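Long-range contact in cutm, flavoprotein of carbon monoxide dehydrogenase (Hydrogenophaga pseudoflava, PDB 1FFV), which probably carries electrons released by carbon monoxide oxidation through its bound FAD, as the flavoprotein subunit of carbon monoxide dehydrogenase: residues I116-I130 / A149-L161. Sequence-based numbering, arbitrary orientation.
Unlike the reference sequence in segment 116-130: Gly119 (reference Asn), Asp120 (reference His). With FAD (flavin-adenine dinucleotide), chain J.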
ATOM      1  N   ILE C 116      16.393  42.453 -22.031  1.00 25.07           N
ATOM      2  CA  ILE C 116      16.237  43.785 -22.602  1.00 25.28           C
ATOM      3  C   ILE C 116      14.844  43.956 -23.213  1.00 25.43           C
ATOM      4  O   ILE C 116      14.139  44.908 -22.904  1.00 26.35           O
ATOM      5  CB  ILE C 116      17.358  44.085 -23.645  1.00 24.97           C
ATOM      6  CG1 ILE C 116      18.720  44.127 -22.936  1.00 24.86           C
ATOM      7  CG2 ILE C 116      17.103  45.419 -24.336  1.00 24.27           C
ATOM      8  CD1 ILE C 116      19.914  44.236 -23.857  1.00 24.25           C
ATOM      9  N   ALA C 117      14.422  43.000 -24.025  1.00 25.92           N
ATOM     10  CA  ALA C 117      13.111  43.068 -24.670  1.00 26.99           C
ATOM     11  C   ALA C 117      11.918  43.168 -23.708  1.00 27.52           C
ATOM     12  O   ALA C 117      10.905  43.800 -24.027  1.00 27.68           O
ATOM     13  CB  ALA C 117      12.935  41.880 -25.607  1.00 26.06           C
ATOM     14  N   HIS C 118      12.044  42.545 -22.538  1.00 28.27           N
ATOM     15  CA  HIS C 118      10.989  42.546 -21.525  1.00 28.35           C
ATOM     16  C   HIS C 118      10.648  43.987 -21.081  1.00 28.44           C
ATOM     17  O   HIS C 118       9.497  44.292 -20.765  1.00 28.58           O
ATOM     18  CB  HIS C 118      11.421  41.663 -20.344  1.00 28.30           C
ATOM     19  CG  HIS C 118      10.340  41.409 -19.337  1.00 28.32           C
ATOM     20  ND1 HIS C 118       9.058  41.047 -19.689  1.00 28.30           N
ATOM     21  CD2 HIS C 118      10.357  41.463 -17.983  1.00 28.10           C
ATOM     22  CE1 HIS C 118       8.330  40.890 -18.596  1.00 28.01           C
ATOM     23  NE2 HIS C 118       9.095  41.136 -17.548  1.00 27.64           N
ATOM     24  N   GLY C 119      11.645  44.869 -21.088  1.00 28.35           N
ATOM     25  CA  GLY C 119      11.422  46.267 -20.737  1.00 28.38           C
ATOM     26  C   GLY C 119      11.013  46.565 -19.309  1.00 28.73           C
ATOM     27  O   GLY C 119      10.406  47.594 -19.027  1.00 28.30           O
ATOM     28  N   ASP C 120      11.360  45.660 -18.409  1.00 29.14           N
ATOM     29  CA  ASP C 120      11.051  45.802 -16.996  1.00 29.88           C
ATOM     30  C   ASP C 120      12.103  46.722 -16.354  1.00 30.72           C
ATOM     31  O   ASP C 120      13.307  46.483 -16.487  1.00 31.30           O
ATOM     32  CB  ASP C 120      11.088  44.410 -16.342  1.00 28.92           C
ATOM     33  CG  ASP C 120      10.462  44.375 -14.941  1.00 28.59           C
ATOM     34  OD1 ASP C 120      10.446  45.400 -14.222  1.00 28.28           O
ATOM     35  OD2 ASP C 120       9.996  43.285 -14.546  1.00 29.38           O
ATOM     36  N   PRO C 121      11.657  47.788 -15.655  1.00 30.61           N
ATOM     37  CA  PRO C 121      12.575  48.731 -14.991  1.00 30.02           C
ATOM     38  C   PRO C 121      13.399  47.971 -13.950  1.00 29.55           C
ATOM     39  O   PRO C 121      14.481  48.387 -13.565  1.00 29.68           O
ATOM     40  CB  PRO C 121      11.628  49.705 -14.284  1.00 30.20           C
ATOM     41  CG  PRO C 121      10.341  49.572 -15.017  1.00 30.67           C
ATOM     42  CD  PRO C 121      10.251  48.131 -15.375  1.00 29.87           C
ATOM     43  N   GLY C 122      12.849  46.861 -13.480  1.00 28.63           N
ATOM     44  CA  GLY C 122      13.534  46.058 -12.493  1.00 28.40           C
ATOM     45  C   GLY C 122      14.722  45.280 -13.027  1.00 27.93           C
ATOM     46  O   GLY C 122      15.604  44.914 -12.257  1.00 28.27           O
ATOM     47  N   ASN C 123      14.735  44.995 -14.328  1.00 27.21           N
ATOM     48  CA  ASN C 123      15.829  44.248 -14.947  1.00 26.13           C
ATOM     49  C   ASN C 123      17.144  45.050 -14.976  1.00 25.82           C
ATOM     50  O   ASN C 123      17.129  46.283 -14.939  1.00 25.22           O
ATOM     51  CB  ASN C 123      15.427  43.795 -16.352  1.00 26.25           C
ATOM     52  CG  ASN C 123      14.497  42.577 -16.347  1.00 26.12           C
ATOM     53  OD1 ASN C 123      14.194  42.060 -17.418  1.00 27.20           O
ATOM     54  ND2 ASN C 123      14.074  42.111 -15.178  1.00 24.71           N
ATOM     55  N   ASP C 124      18.272  44.347 -15.042  1.00 25.48           N
ATOM     56  CA  ASP C 124      19.590  44.990 -15.032  1.00 25.62           C
ATOM     57  C   ASP C 124      20.187  45.374 -16.386  1.00 25.94           C
ATOM     58  O   ASP C 124      20.838  46.416 -16.508  1.00 26.02           O
ATOM     59  CB  ASP C 124      20.592  44.119 -14.269  1.00 25.34           C
ATOM     60  CG  ASP C 124      20.173  43.865 -12.829  1.00 25.66           C
ATOM     61  OD1 ASP C 124      20.076  44.825 -12.040  1.00 25.10           O
ATOM     62  OD2 ASP C 124      19.936  42.694 -12.482  1.00 26.00           O
ATOM     63  N   HIS C 125      19.976  44.545 -17.404  1.00 25.80           N
ATOM     64  CA  HIS C 125      20.535  44.836 -18.717  1.00 25.94           C
ATOM     65  C   HIS C 125      20.126  46.159 -19.332  1.00 25.88           C
ATOM     66  O   HIS C 125      20.906  46.742 -20.081  1.00 26.39           O
ATOM     67  CB  HIS C 125      20.308  43.683 -19.692  1.00 25.74           C
ATOM     68  CG  HIS C 125      21.253  42.548 -19.484  1.00 26.32           C
ATOM     69  ND1 HIS C 125      22.618  42.692 -19.608  1.00 26.49           N
ATOM     70  CD2 HIS C 125      21.042  41.266 -19.109  1.00 26.60           C
ATOM     71  CE1 HIS C 125      23.208  41.547 -19.318  1.00 26.39           C
ATOM     72  NE2 HIS C 125      22.274  40.665 -19.012  1.00 27.09           N
ATOM     73  N   PRO C 126      18.885  46.629 -19.083  1.00 25.53           N
ATOM     74  CA  PRO C 126      18.543  47.920 -19.689  1.00 25.22           C
ATOM     75  C   PRO C 126      19.565  49.013 -19.306  1.00 25.30           C
ATOM     76  O   PRO C 126      20.183  49.612 -20.186  1.00 25.99           O
ATOM     77  CB  PRO C 126      17.146  48.190 -19.132  1.00 24.90           C
ATOM     78  CG  PRO C 126      16.557  46.809 -19.096  1.00 24.72           C
ATOM     79  CD  PRO C 126      17.683  45.984 -18.514  1.00 24.69           C
ATOM     80  N   ALA C 127      19.803  49.223 -18.012  1.00 25.07           N
ATOM     81  CA  ALA C 127      20.771  50.240 -17.589  1.00 25.20           C
ATOM     82  C   ALA C 127      22.177  49.896 -18.080  1.00 25.20           C
ATOM     83  O   ALA C 127      22.906  50.767 -18.545  1.00 25.41           O
ATOM     84  CB  ALA C 127      20.767  50.409 -16.069  1.00 24.93           C
ATOM     85  N   LEU C 128      22.540  48.621 -17.993  1.00 25.04           N
ATOM     86  CA  LEU C 128      23.845  48.170 -18.441  1.00 25.28           C
ATOM     87  C   LEU C 128      24.073  48.462 -19.917  1.00 25.56           C
ATOM     88  O   LEU C 128      25.157  48.915 -20.309  1.00 26.02           O
ATOM     89  CB  LEU C 128      24.006  46.673 -18.176  1.00 25.46           C
ATOM     90  CG  LEU C 128      24.193  46.269 -16.708  1.00 25.13           C
ATOM     91  CD1 LEU C 128      24.055  44.768 -16.562  1.00 24.76           C
ATOM     92  CD2 LEU C 128      25.554  46.744 -16.218  1.00 24.43           C
ATOM     93  N   SER C 129      23.048  48.235 -20.732  1.00 25.29           N
ATOM     94  CA  SER C 129      23.163  48.463 -22.166  1.00 25.44           C
ATOM     95  C   SER C 129      23.372  49.937 -22.492  1.00 25.61           C
ATOM     96  O   SER C 129      24.055  50.270 -23.458  1.00 25.46           O
ATOM     97  CB  SER C 129      21.944  47.909 -22.910  1.00 25.67           C
ATOM     98  OG  SER C 129      20.773  48.644 -22.611  1.00 26.51           O
ATOM     99  N   ILE C 130      22.785  50.810 -21.680  1.00 25.96           N
ATOM    100  CA  ILE C 130      22.925  52.251 -21.863  1.00 25.85           C
ATOM    101  C   ILE C 130      24.355  52.668 -21.488  1.00 26.31           C
ATOM    102  O   ILE C 130      25.026  53.373 -22.242  1.00 26.55           O
ATOM    103  CB  ILE C 130      21.890  53.015 -21.004  1.00 25.87           C
ATOM    104  CG1 ILE C 130      20.473  52.688 -21.491  1.00 25.66           C
ATOM    105  CG2 ILE C 130      22.153  54.520 -21.038  1.00 25.61           C
ATOM    106  CD1 ILE C 130      19.358  53.314 -20.674  1.00 25.28           C
ATOM    107  N   ALA C 149      20.520  51.638 -27.371  1.00 28.34           N
ATOM    108  CA  ALA C 149      19.980  51.259 -26.071  1.00 28.40           C
ATOM    109  C   ALA C 149      19.422  52.543 -25.457  1.00 28.86           C
ATOM    110  O   ALA C 149      18.312  52.560 -24.928  1.00 28.52           O
ATOM    111  CB  ALA C 149      21.078  50.681 -25.195  1.00 27.44           C
ATOM    112  N   ASP C 150      20.182  53.631 -25.592  1.00 29.37           N
ATOM    113  CA  ASP C 150      19.775  54.936 -25.078  1.00 29.84           C
ATOM    114  C   ASP C 150      18.683  55.502 -25.984  1.00 29.47           C
ATOM    115  O   ASP C 150      18.954  56.246 -26.916  1.00 29.68           O
ATOM    116  CB  ASP C 150      20.982  55.880 -25.033  1.00 30.39           C
ATOM    117  CG  ASP C 150      20.617  57.278 -24.576  1.00 30.96           C
ATOM    118  OD1 ASP C 150      19.785  57.407 -23.658  1.00 32.00           O
ATOM    119  OD2 ASP C 150      21.164  58.257 -25.129  1.00 31.24           O
ATOM    120  N   GLY C 151      17.449  55.099 -25.726  1.00 29.71           N
ATOM    121  CA  GLY C 151      16.332  55.552 -26.534  1.00 29.43           C
ATOM    122  C   GLY C 151      15.388  54.405 -26.849  1.00 29.36           C
ATOM    123  O   GLY C 151      14.286  54.619 -27.361  1.00 29.32           O
ATOM    124  N   PHE C 152      15.816  53.193 -26.493  1.00 29.25           N
ATOM    125  CA  PHE C 152      15.055  51.967 -26.723  1.00 29.52           C
ATOM    126  C   PHE C 152      13.921  51.734 -25.719  1.00 29.92           C
ATOM    127  O   PHE C 152      12.912  51.104 -26.044  1.00 29.65           O
ATOM    128  CB  PHE C 152      16.009  50.773 -26.670  1.00 29.19           C
ATOM    129  CG  PHE C 152      15.377  49.463 -27.051  1.00 29.93           C
ATOM    130  CD1 PHE C 152      15.067  49.181 -28.382  1.00 29.76           C
ATOM    131  CD2 PHE C 152      15.124  48.491 -26.085  1.00 29.48           C
ATOM    132  CE1 PHE C 152      14.514  47.946 -28.743  1.00 29.78           C
ATOM    133  CE2 PHE C 152      14.573  47.255 -26.437  1.00 29.25           C
ATOM    134  CZ  PHE C 152      14.269  46.983 -27.763  1.00 29.43           C
ATOM    135  N   PHE C 153      14.096  52.243 -24.503  1.00 30.14           N
ATOM    136  CA  PHE C 153      13.130  52.051 -23.433  1.00 30.77           C
ATOM    137  C   PHE C 153      12.129  53.196 -23.337  1.00 31.65           C
ATOM    138  O   PHE C 153      12.485  54.325 -22.990  1.00 32.29           O
ATOM    139  CB  PHE C 153      13.898  51.807 -22.134  1.00 29.77           C
ATOM    140  CG  PHE C 153      14.962  50.740 -22.271  1.00 29.12           C
ATOM    141  CD1 PHE C 153      14.609  49.391 -22.349  1.00 28.63           C
ATOM    142  CD2 PHE C 153      16.312  51.087 -22.396  1.00 28.50           C
ATOM    143  CE1 PHE C 153      15.582  48.401 -22.555  1.00 28.37           C
ATOM    144  CE2 PHE C 153      17.298  50.107 -22.603  1.00 27.86           C
ATOM    145  CZ  PHE C 153      16.932  48.763 -22.684  1.00 28.21           C
ATOM    146  N   LEU C 154      10.876  52.886 -23.671  1.00 32.60           N
ATOM    147  CA  LEU C 154       9.784  53.863 -23.697  1.00 33.16           C
ATOM    148  C   LEU C 154       8.914  53.920 -22.452  1.00 33.40           C
ATOM    149  O   LEU C 154       8.434  54.992 -22.064  1.00 33.49           O
ATOM    150  CB  LEU C 154       8.888  53.602 -24.907  1.00 33.41           C
ATOM    151  CG  LEU C 154       9.555  53.570 -26.285  1.00 33.86           C
ATOM    152  CD1 LEU C 154       8.450  53.548 -27.331  1.00 34.00           C
ATOM    153  CD2 LEU C 154      10.475  54.782 -26.503  1.00 33.65           C
ATOM    154  N   GLY C 155       8.673  52.757 -21.861  1.00 33.62           N
ATOM    155  CA  GLY C 155       7.858  52.685 -20.664  1.00 34.11           C
ATOM    156  C   GLY C 155       8.007  51.324 -20.027  1.00 34.59           C
ATOM    157  O   GLY C 155       8.803  50.503 -20.487  1.00 34.74           O
ATOM    158  N   THR C 156       7.233  51.081 -18.976  1.00 34.99           N
ATOM    159  CA  THR C 156       7.271  49.811 -18.272  1.00 35.59           C
ATOM    160  C   THR C 156       6.756  48.729 -19.218  1.00 35.88           C
ATOM    161  O   THR C 156       5.603  48.770 -19.651  1.00 35.57           O
ATOM    162  CB  THR C 156       6.415  49.871 -16.987  1.00 35.72           C
ATOM    163  OG1 THR C 156       6.837  50.990 -16.202  1.00 36.46           O
ATOM    164  CG2 THR C 156       6.590  48.611 -16.153  1.00 35.84           C
ATOM    165  N   TYR C 157       7.642  47.795 -19.558  1.00 36.45           N
ATOM    166  CA  TYR C 157       7.348  46.687 -20.467  1.00 37.30           C
ATOM    167  C   TYR C 157       7.233  47.137 -21.923  1.00 37.78           C
ATOM    168  O   TYR C 157       6.842  46.354 -22.784  1.00 38.42           O
ATOM    169  CB  TYR C 157       6.061  45.956 -20.058  1.00 37.24           C
ATOM    170  CG  TYR C 157       6.076  45.377 -18.662  1.00 37.59           C
ATOM    171  CD1 TYR C 157       7.229  44.788 -18.131  1.00 37.49           C
ATOM    172  CD2 TYR C 157       4.931  45.423 -17.867  1.00 37.59           C
ATOM    173  CE1 TYR C 157       7.237  44.262 -16.839  1.00 37.76           C
ATOM    174  CE2 TYR C 157       4.925  44.902 -16.583  1.00 37.89           C
ATOM    175  CZ  TYR C 157       6.078  44.325 -16.071  1.00 38.10           C
ATOM    176  OH  TYR C 157       6.055  43.827 -14.788  1.00 37.89           O
ATOM    177  N   MET C 158       7.605  48.383 -22.201  1.00 38.41           N
ATOM    178  CA  MET C 158       7.522  48.934 -23.557  1.00 39.04           C
ATOM    179  C   MET C 158       8.868  49.374 -24.128  1.00 38.24           C
ATOM    180  O   MET C 158       9.618  50.108 -23.480  1.00 38.43           O
ATOM    181  CB  MET C 158       6.572  50.130 -23.576  1.00 40.31           C
ATOM    182  CG  MET C 158       5.145  49.810 -23.207  1.00 42.51           C
ATOM    183  SD  MET C 158       4.182  51.333 -23.127  1.00 45.52           S
ATOM    184  CE  MET C 158       4.408  51.770 -21.417  1.00 44.99           C
ATOM    185  N   THR C 159       9.154  48.942 -25.353  1.00 37.48           N
ATOM    186  CA  THR C 159      10.398  49.304 -26.027  1.00 36.85           C
ATOM    187  C   THR C 159      10.105  49.710 -27.470  1.00 36.78           C
ATOM    188  O   THR C 159       8.961  49.674 -27.915  1.00 36.61           O
ATOM    189  CB  THR C 159      11.418  48.135 -26.045  1.00 36.57           C
ATOM    190  OG1 THR C 159      10.948  47.105 -26.916  1.00 35.73           O
ATOM    191  CG2 THR C 159      11.631  47.559 -24.648  1.00 36.00           C
ATOM    192  N   LEU C 160      11.149  50.078 -28.204  1.00 36.83           N
ATOM    193  CA  LEU C 160      11.019  50.481 -29.604  1.00 36.86           C
ATOM    194  C   LEU C 160      10.682  49.274 -30.502  1.00 36.85           C
ATOM    195  O   LEU C 160      10.264  49.425 -31.651  1.00 36.86           O
ATOM    196  CB  LEU C 160      12.321  51.143 -30.054  1.00 36.66           C
ATOM    197  CG  LEU C 160      12.357  52.636 -30.406  1.00 36.79           C
ATOM    198  CD1 LEU C 160      11.317  53.447 -29.676  1.00 36.20           C
ATOM    199  CD2 LEU C 160      13.755  53.167 -30.128  1.00 37.00           C
ATOM    200  N   LEU C 161      10.833  48.079 -29.943  1.00 36.64           N
ATOM    201  CA  LEU C 161      10.560  46.829 -30.645  1.00 36.39           C
ATOM    202  C   LEU C 161       9.109  46.778 -31.134  1.00 36.71           C
ATOM    203  O   LEU C 161       8.181  47.067 -30.385  1.00 36.42           O
ATOM    204  CB  LEU C 161      10.841  45.671 -29.689  1.00 35.83           C
ATOM    205  CG  LEU C 161      11.245  44.268 -30.119  1.00 35.80           C
ATOM    206  CD1 LEU C 161      12.271  44.277 -31.239  1.00 34.76           C
ATOM    207  CD2 LEU C 161      11.806  43.579 -28.872  1.00 35.78           C
TER
HETATM  208  PA  FAD J1922      11.310  35.617 -21.910  1.00 29.21           P
HETATM  209  O1A FAD J1922      10.863  34.924 -23.131  1.00 29.41           O
HETATM  210  O2A FAD J1922      10.882  35.177 -20.701  1.00 30.00           O
HETATM  211  O5B FAD J1922      10.800  37.004 -22.121  1.00 29.44           O
HETATM  212  C5B FAD J1922      11.148  37.727 -23.285  1.00 30.73           C
HETATM  213  C4B FAD J1922      10.156  38.873 -23.435  1.00 30.24           C
HETATM  214  O4B FAD J1922      10.746  39.688 -24.493  1.00 29.94           O
HETATM  215  C3B FAD J1922       8.823  38.531 -24.046  1.00 30.34           C
HETATM  216  O3B FAD J1922       7.886  39.547 -24.068  1.00 29.91           O
HETATM  217  C2B FAD J1922       9.302  38.010 -25.383  1.00 29.66           C
HETATM  218  O2B FAD J1922       8.240  37.865 -26.264  1.00 30.02           O
HETATM  219  C1B FAD J1922      10.273  39.078 -25.781  1.00 29.68           C
HETATM  220  N9A FAD J1922      11.515  38.637 -26.390  1.00 29.29           N
HETATM  221  C8A FAD J1922      12.407  37.716 -25.903  1.00 28.92           C
HETATM  222  N7A FAD J1922      13.455  37.539 -26.704  1.00 29.07           N
HETATM  223  C5A FAD J1922      13.227  38.380 -27.763  1.00 28.88           C
HETATM  224  C6A FAD J1922      14.005  38.660 -28.961  1.00 28.68           C
HETATM  225  N6A FAD J1922      15.143  38.090 -29.252  1.00 28.45           N
HETATM  226  N1A FAD J1922      13.440  39.578 -29.796  1.00 29.19           N
HETATM  227  C2A FAD J1922      12.265  40.193 -29.533  1.00 28.87           C
HETATM  228  N3A FAD J1922      11.492  40.006 -28.465  1.00 29.60           N
HETATM  229  C4A FAD J1922      12.017  39.092 -27.599  1.00 29.04           C
HETATM  230  N1  FAD J1922      16.421  39.791 -14.379  1.00 29.93           N
HETATM  231  C2  FAD J1922      17.266  40.751 -14.032  1.00 29.80           C
HETATM  232  O2  FAD J1922      17.652  41.548 -14.821  1.00 30.34           O
HETATM  233  N3  FAD J1922      17.760  40.893 -12.713  1.00 29.58           N
HETATM  234  C4  FAD J1922      17.387  40.036 -11.714  1.00 29.96           C
HETATM  235  O4  FAD J1922      17.835  40.188 -10.596  1.00 30.70           O
HETATM  236  C4X FAD J1922      16.455  38.979 -12.075  1.00 30.09           C
HETATM  237  N5  FAD J1922      16.054  38.113 -11.141  1.00 29.50           N
HETATM  238  C5X FAD J1922      15.184  37.141 -11.527  1.00 29.49           C
HETATM  239  C6  FAD J1922      14.771  36.245 -10.540  1.00 28.92           C
HETATM  240  C7  FAD J1922      13.905  35.236 -10.817  1.00 29.44           C
HETATM  241  C7M FAD J1922      13.474  34.285  -9.727  1.00 29.82           C
HETATM  242  C8  FAD J1922      13.394  35.068 -12.152  1.00 29.34           C
HETATM  243  C8M FAD J1922      12.426  33.957 -12.486  1.00 28.68           C
HETATM  244  C9  FAD J1922      13.800  35.957 -13.159  1.00 29.43           C
HETATM  245  C9A FAD J1922      14.687  36.981 -12.852  1.00 29.73           C
HETATM  246  N10 FAD J1922      15.137  37.920 -13.824  1.00 29.77           N
HETATM  247  C10 FAD J1922      15.994  38.894 -13.462  1.00 29.94           C
HETATM  248  C1' FAD J1922      14.666  37.781 -15.241  1.00 30.05           C
HETATM  249  C2' FAD J1922      15.504  37.082 -16.410  1.00 30.24           C
HETATM  250  O2' FAD J1922      16.572  37.870 -15.959  1.00 30.18           O
HETATM  251  C3' FAD J1922      14.316  37.493 -17.259  1.00 31.08           C
HETATM  252  O3' FAD J1922      14.639  36.085 -17.337  1.00 31.07           O
HETATM  253  C4' FAD J1922      14.353  37.356 -18.766  1.00 30.88           C
HETATM  254  O4' FAD J1922      13.954  38.691 -18.314  1.00 30.48           O
HETATM  255  C5' FAD J1922      13.204  37.632 -19.743  1.00 30.09           C
HETATM  256  O5' FAD J1922      14.421  36.969 -20.564  1.00 29.13           O
HETATM  257  P   FAD J1922      14.106  35.614 -21.201  1.00 28.06           P
HETATM  258  O1P FAD J1922      15.369  35.293 -22.032  1.00 28.43           O
HETATM  259  O2P FAD J1922      13.793  34.622 -20.287  1.00 29.20           O
HETATM  260  O3P FAD J1922      12.896  35.783 -22.024  1.00 29.34           O
HETATM  261  O   HOH W   1       8.051  43.727 -23.282  1.00 28.29           O
HETATM  262  O   HOH W   2       9.727  44.894 -26.142  1.00 40.77           O
HETATM  263  O   HOH W   3       7.556  42.247 -13.317  1.00 41.88           O
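Ala149 sets its methyl against Ser129, CB lying 3.3 Å from OG; that hydroxyl bonds Pro126 O of its own helix and also lies at the edge of the Phe153 ring. Phe152 comes next, its CE2 meeting Ile116 CG2 at about a right angle to that side chain. Phe153 follows, carrying much of the apolar packing. With CG anti to its carbonyl carbon (chi1 -50°), the ring sits between Ile116 and the Pro126-Ile130 side of the next helix: Pro126 CB sits over one face in a CH-pi contact, 3.9 Å from the ring centroid, Phe152 CD2 lies over the opposite face, and Ile116 CG2 approaches the edge at CZ (3.7 Å). With an alanine in place of Phe153, Pro126 CB and Ile116 CG2 are likely to face a gap, and Phe152 to lose the ring that its CD2 lies over.

Farther on, Thr156 lays CG2 against Pro121 CD, while its OG1 bonds Pro221 O. At the type II turn of Gly155 to Met158 the backbones close up: Tyr157 N donates to Gly119 O (2.8 Å), and Tyr157 CA makes a CH...O contact of 3.2 Å with His118 O. Gly119, with positive phi, packs closely against Tyr157, their CA atoms 4.1 Å apart. The Tyr157 ring lies alongside His118, planes 40° apart, and water 3 joins its OH to Asp120 OD2. Water 2 links Thr159 OG1 with Ala117 O, and Leu161 CD2 touches both Ala117 CB and, at 3.5 Å, the adenine atom C2A of FAD.

A small two-stranded hairpin with a classic beta bulge at Leu154 and Gly155 thus backs the turn between two helices, where Asp124 OD2 accepts from FAD N3 and Asp124 N donates to FAD O2: one wall of the FAD site in the FAD-binding domain of the molybdopterin dehydrogenase family.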